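Local coordinates for aminotransferase TlmJ (Streptoalloteichus hindustanus, PDB 5UID), which probably transfers amino groups with the help of pyridoxal 5'-phosphate, as a DegT/DnrJ/EryC1-family aminotransferase linked to natural-product biosynthesis, at residues Pro101-Asp105 against His117-Lys121; Ala273-Asp277 against Tyr300-Trp304; Ala314-Arg318 against Ala378-Leu383. All coordinates share one frame. Residue numbers count along the deposited sequence, not the author numbering.

Interaction 1 of 3, residues Pro101-Asp105 against His117-Lys121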
loop_
_atom_site.group_PDB
_atom_site.type_symbol
_atom_site.label_atom_id
_atom_site.label_comp_id
_atom_site.label_asym_id
_atom_site.label_seq_id
_atom_site.Cartn_x
_atom_site.Cartn_y
_atom_site.Cartn_z
ATOM N N PRO A 101 5.577 22.315 5.843
ATOM C CA PRO A 101 4.174 22.369 6.282
ATOM C C PRO A 101 3.955 23.577 7.183
ATOM O O PRO A 101 4.621 23.729 8.208
ATOM C CB PRO A 101 3.985 21.053 7.048
ATOM C CG PRO A 101 5.189 20.209 6.717
ATOM C CD PRO A 101 6.295 21.172 6.427
ATOM N N VAL A 102 3.016 24.434 6.796
ATOM C CA VAL A 102 2.705 25.656 7.533
ATOM C C VAL A 102 1.352 25.456 8.201
ATOM O O VAL A 102 0.310 25.480 7.534
ATOM C CB VAL A 102 2.704 26.888 6.620
ATOM C CG1 VAL A 102 2.321 28.132 7.412
ATOM C CG2 VAL A 102 4.070 27.064 5.974
ATOM N N PHE A 103 1.362 25.266 9.517
ATOM C CA PHE A 103 0.146 24.916 10.236
ATOM C C PHE A 103 -0.681 26.153 10.565
ATOM O O PHE A 103 -0.146 27.192 10.964
ATOM C CB PHE A 103 0.488 24.157 11.519
ATOM C CG PHE A 103 1.189 22.850 11.277
ATOM C CD1 PHE A 103 0.522 21.794 10.682
ATOM C CD2 PHE A 103 2.513 22.679 11.647
ATOM C CE1 PHE A 103 1.163 20.590 10.453
ATOM C CE2 PHE A 103 3.161 21.477 11.426
ATOM C CZ PHE A 103 2.485 20.432 10.826
ATOM N N CYS A 104 -1.994 26.035 10.392
ATOM C CA CYS A 104 -2.929 27.089 10.749
ATOM C C CYS A 104 -3.810 26.632 11.905
ATOM O O CYS A 104 -3.913 25.440 12.209
ATOM C CB CYS A 104 -3.794 27.501 9.550
ATOM S SG CYS A 104 -5.070 26.311 9.074
ATOM N N ASP A 105 -4.448 27.603 12.550
ATOM C CA ASP A 105 -5.255 27.345 13.731
ATOM C C ASP A 105 -6.615 26.769 13.336
ATOM O O ASP A 105 -6.954 26.647 12.155
ATOM C CB ASP A 105 -5.414 28.625 14.546
ATOM C CG ASP A 105 -5.453 28.362 16.036
ATOM O OD1 ASP A 105 -5.657 27.191 16.422
ATOM O OD2 ASP A 105 -5.278 29.321 16.816
ATOM N N HIS A 117 -8.468 31.527 9.235
ATOM C CA HIS A 117 -7.302 30.815 9.751
ATOM C C HIS A 117 -6.355 30.413 8.628
ATOM O O HIS A 117 -5.132 30.543 8.762
ATOM C CB HIS A 117 -7.748 29.585 10.543
ATOM C CG HIS A 117 -8.312 29.907 11.891
ATOM N ND1 HIS A 117 -9.300 29.152 12.488
ATOM C CD2 HIS A 117 -8.023 30.903 12.761
ATOM C CE1 HIS A 117 -9.597 29.671 13.665
ATOM N NE2 HIS A 117 -8.835 30.733 13.858
ATOM N N VAL A 118 -6.901 29.920 7.515
ATOM C CA VAL A 118 -6.063 29.547 6.381
ATOM C C VAL A 118 -5.412 30.783 5.772
ATOM O O VAL A 118 -4.217 30.776 5.451
ATOM C CB VAL A 118 -6.890 28.770 5.338
ATOM C CG1 VAL A 118 -6.008 28.333 4.175
ATOM C CG2 VAL A 118 -7.566 27.572 5.981
ATOM N N ALA A 119 -6.181 31.865 5.618
ATOM C CA ALA A 119 -5.658 33.071 4.983
ATOM C C ALA A 119 -4.486 33.660 5.757
ATOM O O ALA A 119 -3.563 34.217 5.152
ATOM C CB ALA A 119 -6.768 34.112 4.836
ATOM N N GLU A 120 -4.499 33.543 7.087
ATOM C CA GLU A 120 -3.427 34.115 7.893
ATOM C C GLU A 120 -2.091 33.418 7.663
ATOM O O GLU A 120 -1.045 33.987 7.991
ATOM C CB GLU A 120 -3.798 34.058 9.377
ATOM C CG GLU A 120 -2.961 34.971 10.261
ATOM C CD GLU A 120 -3.206 34.738 11.738
ATOM O OE1 GLU A 120 -4.007 33.840 12.077
ATOM O OE2 GLU A 120 -2.594 35.453 12.561
ATOM N N LYS A 121 -2.100 32.211 7.104
ATOM C CA LYS A 121 -0.876 31.476 6.823
ATOM C C LYS A 121 -0.530 31.442 5.341
ATOM O O LYS A 121 0.511 30.887 4.977
ATOM C CB LYS A 121 -0.982 30.047 7.365
ATOM C CG LYS A 121 -1.223 29.972 8.865
ATOM C CD LYS A 121 -0.080 30.605 9.643
ATOM C CE LYS A 121 -0.340 30.563 11.140
ATOM N NZ LYS A 121 0.757 31.218 11.905
HETATM O O HOH W 1 -3.993 30.227 11.487
#
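Lys121 lays its aliphatic chain across the C-terminal end of strand 100-104: Lys121 CB lies 3.8 Å from Val102 CG1 and Lys121 CG 3.6 Å from Cys104 CB. Further out, Lys121 CE lies 3.4 Å from Phe103 O, so the lysine packs through its methylenes. Val102 and Cys104 both send their CA-to-CB bonds toward segment 117-121, whereas Phe103 points away and packs on Ala91 of helix 88-95. Cys104 CB also meets His117 O at 3.4 Å, and Cys104 SG touches Val118 CG2 at 4.2 Å. Beyond the strand, Asp105 CB sits over the His117 ring face, 4.0 Å from the centroid and 15° off the normal, a CH-pi contact. No direct hydrogen bond crosses; one water accepts from Asp105 N (2.9 Å) and donates to His117 O (3.0 Å). The Asp105 carboxylate instead binds the backbone nitrogens of Gly347 and Ala348. Helix 115-119 and the residues after it thus cover an outermost strand of the mixed central sheet of the PLP-dependent aminotransferase fold.

Interaction 2 of 3, residues Ala273-Asp277 against Tyr300-Trp304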
loop_
_atom_site.group_PDB
_atom_site.type_symbol
_atom_site.label_atom_id
_atom_site.label_comp_id
_atom_site.label_asym_id
_atom_site.label_seq_id
_atom_site.Cartn_x
_atom_site.Cartn_y
_atom_site.Cartn_z
ATOM N N ALA A 273 -25.555 9.535 17.597
ATOM C CA ALA A 273 -25.156 10.882 17.995
ATOM C C ALA A 273 -26.339 11.687 18.516
ATOM O O ALA A 273 -26.179 12.507 19.429
ATOM C CB ALA A 273 -24.494 11.603 16.822
ATOM N N GLU A 274 -27.531 11.468 17.958
ATOM C CA GLU A 274 -28.712 12.161 18.461
ATOM C C GLU A 274 -29.095 11.658 19.847
ATOM O O GLU A 274 -29.495 12.447 20.711
ATOM C CB GLU A 274 -29.868 12.002 17.475
ATOM C CG GLU A 274 -29.644 12.749 16.170
ATOM C CD GLU A 274 -30.728 12.489 15.142
ATOM O OE1 GLU A 274 -31.508 11.529 15.323
ATOM O OE2 GLU A 274 -30.797 13.246 14.149
ATOM N N ARG A 275 -28.976 10.348 20.081
ATOM C CA ARG A 275 -29.171 9.827 21.429
ATOM C C ARG A 275 -28.123 10.384 22.384
ATOM O O ARG A 275 -28.433 10.705 23.538
ATOM C CB ARG A 275 -29.134 8.298 21.414
ATOM C CG ARG A 275 -29.201 7.664 22.796
ATOM C CD ARG A 275 -30.528 7.955 23.489
ATOM N NE ARG A 275 -30.512 7.539 24.890
ATOM C CZ ARG A 275 -30.429 8.376 25.919
ATOM N NH1 ARG A 275 -30.368 9.684 25.708
ATOM N NH2 ARG A 275 -30.416 7.908 27.161
ATOM N N TYR A 276 -26.877 10.508 21.919
ATOM C CA TYR A 276 -25.846 11.173 22.713
ATOM C C TYR A 276 -26.250 12.607 23.035
ATOM O O TYR A 276 -26.135 13.054 24.183
ATOM C CB TYR A 276 -24.510 11.160 21.968
ATOM C CG TYR A 276 -23.725 9.869 22.049
ATOM C CD1 TYR A 276 -24.045 8.886 22.976
ATOM C CD2 TYR A 276 -22.647 9.644 21.200
ATOM C CE1 TYR A 276 -23.317 7.707 23.048
ATOM C CE2 TYR A 276 -21.917 8.474 21.262
ATOM C CZ TYR A 276 -22.254 7.509 22.188
ATOM O OH TYR A 276 -21.518 6.344 22.246
ATOM N N ASP A 277 -26.720 13.347 22.025
ATOM C CA ASP A 277 -27.174 14.716 22.254
ATOM C C ASP A 277 -28.270 14.762 23.311
ATOM O O ASP A 277 -28.270 15.643 24.176
ATOM C CB ASP A 277 -27.673 15.337 20.949
ATOM C CG ASP A 277 -26.561 15.565 19.939
ATOM O OD1 ASP A 277 -25.378 15.620 20.340
ATOM O OD2 ASP A 277 -26.879 15.699 18.737
ATOM N N TYR A 300 -20.792 11.485 10.489
ATOM C CA TYR A 300 -20.788 11.076 11.894
ATOM C C TYR A 300 -19.639 10.107 12.178
ATOM O O TYR A 300 -19.831 8.962 12.591
ATOM C CB TYR A 300 -22.146 10.490 12.296
ATOM C CG TYR A 300 -23.272 11.483 12.116
ATOM C CD1 TYR A 300 -23.592 12.387 13.118
ATOM C CD2 TYR A 300 -23.991 11.537 10.931
ATOM C CE1 TYR A 300 -24.612 13.308 12.950
ATOM C CE2 TYR A 300 -25.009 12.450 10.754
ATOM C CZ TYR A 300 -25.317 13.334 11.765
ATOM O OH TYR A 300 -26.331 14.246 11.588
ATOM N N TYR A 301 -18.423 10.602 11.944
ATOM C CA TYR A 301 -17.206 9.833 12.181
ATOM C C TYR A 301 -16.696 9.989 13.608
ATOM O O TYR A 301 -16.263 9.007 14.219
ATOM C CB TYR A 301 -16.123 10.250 11.181
ATOM C CG TYR A 301 -14.852 9.438 11.282
ATOM C CD1 TYR A 301 -14.889 8.050 11.229
ATOM C CD2 TYR A 301 -13.616 10.058 11.421
ATOM C CE1 TYR A 301 -13.731 7.300 11.321
ATOM C CE2 TYR A 301 -12.451 9.316 11.509
ATOM C CZ TYR A 301 -12.516 7.937 11.461
ATOM O OH TYR A 301 -11.363 7.192 11.553
ATOM N N PHE A 302 -16.732 11.206 14.149
ATOM C CA PHE A 302 -16.395 11.477 15.538
ATOM C C PHE A 302 -17.617 12.010 16.271
ATOM O O PHE A 302 -18.432 12.744 15.702
ATOM C CB PHE A 302 -15.273 12.523 15.674
ATOM C CG PHE A 302 -13.952 12.093 15.113
ATOM C CD1 PHE A 302 -13.527 10.781 15.208
ATOM C CD2 PHE A 302 -13.122 13.020 14.502
ATOM C CE1 PHE A 302 -12.302 10.399 14.696
ATOM C CE2 PHE A 302 -11.898 12.643 13.983
ATOM C CZ PHE A 302 -11.487 11.331 14.082
ATOM N N TYR A 303 -17.733 11.648 17.545
ATOM C CA TYR A 303 -18.593 12.371 18.479
ATOM C C TYR A 303 -17.680 12.922 19.567
ATOM O O TYR A 303 -17.333 12.213 20.518
ATOM C CB TYR A 303 -19.693 11.490 19.058
ATOM C CG TYR A 303 -20.730 12.305 19.795
ATOM C CD1 TYR A 303 -21.828 12.833 19.127
ATOM C CD2 TYR A 303 -20.596 12.577 21.151
ATOM C CE1 TYR A 303 -22.772 13.591 19.791
ATOM C CE2 TYR A 303 -21.535 13.336 21.823
ATOM C CZ TYR A 303 -22.621 13.840 21.137
ATOM O OH TYR A 303 -23.561 14.593 21.800
ATOM N N TRP A 304 -17.284 14.181 19.423
ATOM C CA TRP A 304 -16.324 14.807 20.323
ATOM C C TRP A 304 -17.055 15.663 21.348
ATOM O O TRP A 304 -17.935 16.454 20.996
ATOM C CB TRP A 304 -15.314 15.650 19.542
ATOM C CG TRP A 304 -15.900 16.842 18.830
ATOM C CD1 TRP A 304 -15.852 18.143 19.238
ATOM C CD2 TRP A 304 -16.610 16.838 17.583
ATOM N NE1 TRP A 304 -16.487 18.950 18.325
ATOM C CE2 TRP A 304 -16.962 18.175 17.301
ATOM C CE3 TRP A 304 -16.982 15.837 16.679
ATOM C CZ2 TRP A 304 -17.669 18.534 16.154
ATOM C CZ3 TRP A 304 -17.686 16.196 15.542
ATOM C CH2 TRP A 304 -18.021 17.533 15.289
#
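The helical backbone of 273-277, part of the long helix 249-280, comes closest to the other segment at Ala273 and Tyr303, whose CA atoms are 6.7 Å apart. Segment 300-304 leads from a loop into strand 303-306, and Tyr300, in the left-handed helical conformation, belongs to that loop. Tyr300 and Tyr303 both direct their CA-to-CB bonds toward the helix, and Ala273 CB fits against the two rings, 3.9 Å from Tyr300 CD1 and 3.7 Å from Tyr303 CD1. One helical turn further on, Tyr276 CB lies over the face of the Tyr303 ring, 3.7 Å from its centroid and 25° off the normal. The Tyr276 ring presents its edge to that face in a T-shaped pair, with centroids 4.9 Å apart and planes at 58°; its hydroxyl bonds to Pro359 O, and its ring packs on helix 366-383. At the edge of the Tyr303 ring, near its plane, Tyr303 OH donates a 2.5 Å hydrogen bond to Asp277 OD1. Tyr303 thus combines two kinds of interaction: its face receives alkyl and aromatic groups, while the short bond to a carboxylate fixes its polar end beside the helix.

Interaction 3 of 3, residues Ala314-Arg318 against Ala378-Leu383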
loop_
_atom_site.group_PDB
_atom_site.type_symbol
_atom_site.label_atom_id
_atom_site.label_comp_id
_atom_site.label_asym_id
_atom_site.label_seq_id
_atom_site.Cartn_x
_atom_site.Cartn_y
_atom_site.Cartn_z
ATOM N N ALA A 314 -8.268 12.650 33.202
ATOM C CA ALA A 314 -8.870 11.819 34.238
ATOM C C ALA A 314 -10.158 11.169 33.753
ATOM O O ALA A 314 -10.501 10.064 34.193
ATOM C CB ALA A 314 -9.131 12.653 35.492
HETATM N N MSE A 315 -10.875 11.828 32.847
HETATM C CA MSE A 315 -12.097 11.275 32.281
HETATM C C MSE A 315 -11.801 10.053 31.419
HETATM O O MSE A 315 -12.490 9.034 31.508
HETATM C CB MSE A 315 -12.827 12.328 31.451
HETATM C CG MSE A 315 -14.191 11.885 30.982
HETATM SE SE MSE A 315 -15.428 11.730 32.475
HETATM C CE MSE A 315 -16.696 10.543 31.647
ATOM N N ALA A 316 -10.770 10.164 30.579
ATOM C CA ALA A 316 -10.392 9.046 29.720
ATOM C C ALA A 316 -9.879 7.868 30.539
ATOM O O ALA A 316 -10.157 6.710 30.208
ATOM C CB ALA A 316 -9.343 9.497 28.703
ATOM N N ARG A 317 -9.134 8.144 31.614
ATOM C CA ARG A 317 -8.666 7.070 32.487
ATOM C C ARG A 317 -9.834 6.380 33.182
ATOM O O ARG A 317 -9.855 5.150 33.304
ATOM C CB ARG A 317 -7.684 7.621 33.521
ATOM C CG ARG A 317 -6.274 7.850 33.001
ATOM C CD ARG A 317 -5.694 9.151 33.541
ATOM N NE ARG A 317 -5.846 9.269 34.990
ATOM C CZ ARG A 317 -5.661 10.396 35.670
ATOM N NH1 ARG A 317 -5.821 10.415 36.987
ATOM N NH2 ARG A 317 -5.322 11.508 35.031
ATOM N N ARG A 318 -10.810 7.159 33.651
ATOM C CA ARG A 318 -11.968 6.581 34.320
ATOM C C ARG A 318 -12.805 5.755 33.350
ATOM O O ARG A 318 -13.198 4.625 33.661
ATOM C CB ARG A 318 -12.813 7.685 34.954
ATOM C CG ARG A 318 -14.025 7.174 35.714
ATOM C CD ARG A 318 -14.864 8.321 36.247
ATOM N NE ARG A 318 -16.099 7.852 36.870
ATOM C CZ ARG A 318 -16.267 7.700 38.179
ATOM N NH1 ARG A 318 -15.277 7.987 39.015
ATOM N NH2 ARG A 318 -17.427 7.266 38.654
ATOM N N ALA A 378 -21.836 9.901 34.905
ATOM C CA ALA A 378 -21.306 9.563 36.222
ATOM C C ALA A 378 -19.876 10.062 36.387
ATOM O O ALA A 378 -19.503 10.550 37.461
ATOM C CB ALA A 378 -21.375 8.053 36.448
ATOM N N GLY A 379 -19.063 9.947 35.337
ATOM C CA GLY A 379 -17.685 10.400 35.430
ATOM C C GLY A 379 -17.573 11.892 35.667
ATOM O O GLY A 379 -16.787 12.341 36.505
ATOM N N LEU A 380 -18.365 12.682 34.940
ATOM C CA LEU A 380 -18.314 14.127 35.123
ATOM C C LEU A 380 -18.875 14.542 36.476
ATOM O O LEU A 380 -18.411 15.528 37.060
ATOM C CB LEU A 380 -19.067 14.827 33.995
ATOM C CG LEU A 380 -18.582 16.247 33.703
ATOM C CD1 LEU A 380 -17.100 16.240 33.361
ATOM C CD2 LEU A 380 -19.385 16.859 32.578
ATOM N N ALA A 381 -19.865 13.808 36.995
ATOM C CA ALA A 381 -20.380 14.111 38.326
ATOM C C ALA A 381 -19.322 13.864 39.393
ATOM O O ALA A 381 -19.200 14.641 40.348
ATOM C CB ALA A 381 -21.633 13.283 38.610
ATOM N N ALA A 382 -18.539 12.795 39.243
ATOM C CA ALA A 382 -17.515 12.470 40.228
ATOM C C ALA A 382 -16.305 13.389 40.130
ATOM O O ALA A 382 -15.665 13.673 41.148
ATOM C CB ALA A 382 -17.079 11.013 40.069
ATOM N N LEU A 383 -15.974 13.860 38.930
ATOM C CA LEU A 383 -14.815 14.720 38.733
ATOM C C LEU A 383 -15.133 16.200 38.902
ATOM O O LEU A 383 -14.235 17.032 38.740
ATOM C CB LEU A 383 -14.209 14.477 37.348
ATOM C CG LEU A 383 -13.610 13.086 37.127
ATOM C CD1 LEU A 383 -13.054 12.953 35.720
ATOM C CD2 LEU A 383 -12.535 12.801 38.163
#
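Helix 309-321 packs here, through 314-318, against 378-383 at the end of helix 366-383, the last helix of the modelled chain, in a partly buried contact about 29 Å from the chain centre to its own centre. The segment axes approach to 10.2 Å, and their N-to-C directions differ by 130°, so the helices run obliquely, closer to antiparallel than to parallel. The nearest CA pair, 6.5 Å apart, is Met315 and Gly379. Met315 is selenomethionine in this crystal; its SE reaches the Gly379 backbone, 3.8 Å from Gly379 C and 4.0 Å from Leu380 N. Arg318 extends alongside, with NE 3.3 Å from Gly379 CA. An ideal CB on Gly379 would lie 2.6 Å from Met315 CE, a clash, and 3.4 Å from Arg318 CD, so the bare backbone accommodates both long side chains. At the other end of the contact, Leu383 CD1 lies 3.9 Å from Ala314 CB and 4.2 Å from Met315 SE. Leu380 turns away from helix 309-321 and packs on Val283 and Leu286, while Met315 also reaches Leu356 of strand 355-358.

Arg318 has chi1 to chi3 all near 180°, which carries its guanidinium across the neighbouring helix; Ala382 CB lies over one face of that group, 3.7 Å from Arg318 NH1. No hydrogen bond joins the two segments, and the Arg318 NH2 to Ala378 O separation is 4.1 Å. Cohesion between these segments therefore comes from van der Waals packing of the selenomethionine, leucine and alanine groups, with the arginine contributing its extended chain and a flat guanidinium face laid against an alanine methyl.

Interaction 2 is the buried contact of the three; interactions 1 and 3 are only partly buried. Interaction 1 belongs to the large mixed sheet, with its centre 28 Å from that of interaction 2 and 34 Å from that of interaction 3. Interactions 2 and 3 are closer, 19 Å between centres, and lie on the same side of the chain's centre: strand 303-306 leads into helix 309-321, and helix 366-383, which supplies half of interaction 3, also receives Tyr276. Their nearest atoms remain about 11 Å apart. Polar chemistry differs accordingly: a direct tyrosine-carboxylate bond in interaction 2, a bridging water in interaction 1, and no hydrogen bond between the helices of interaction 3.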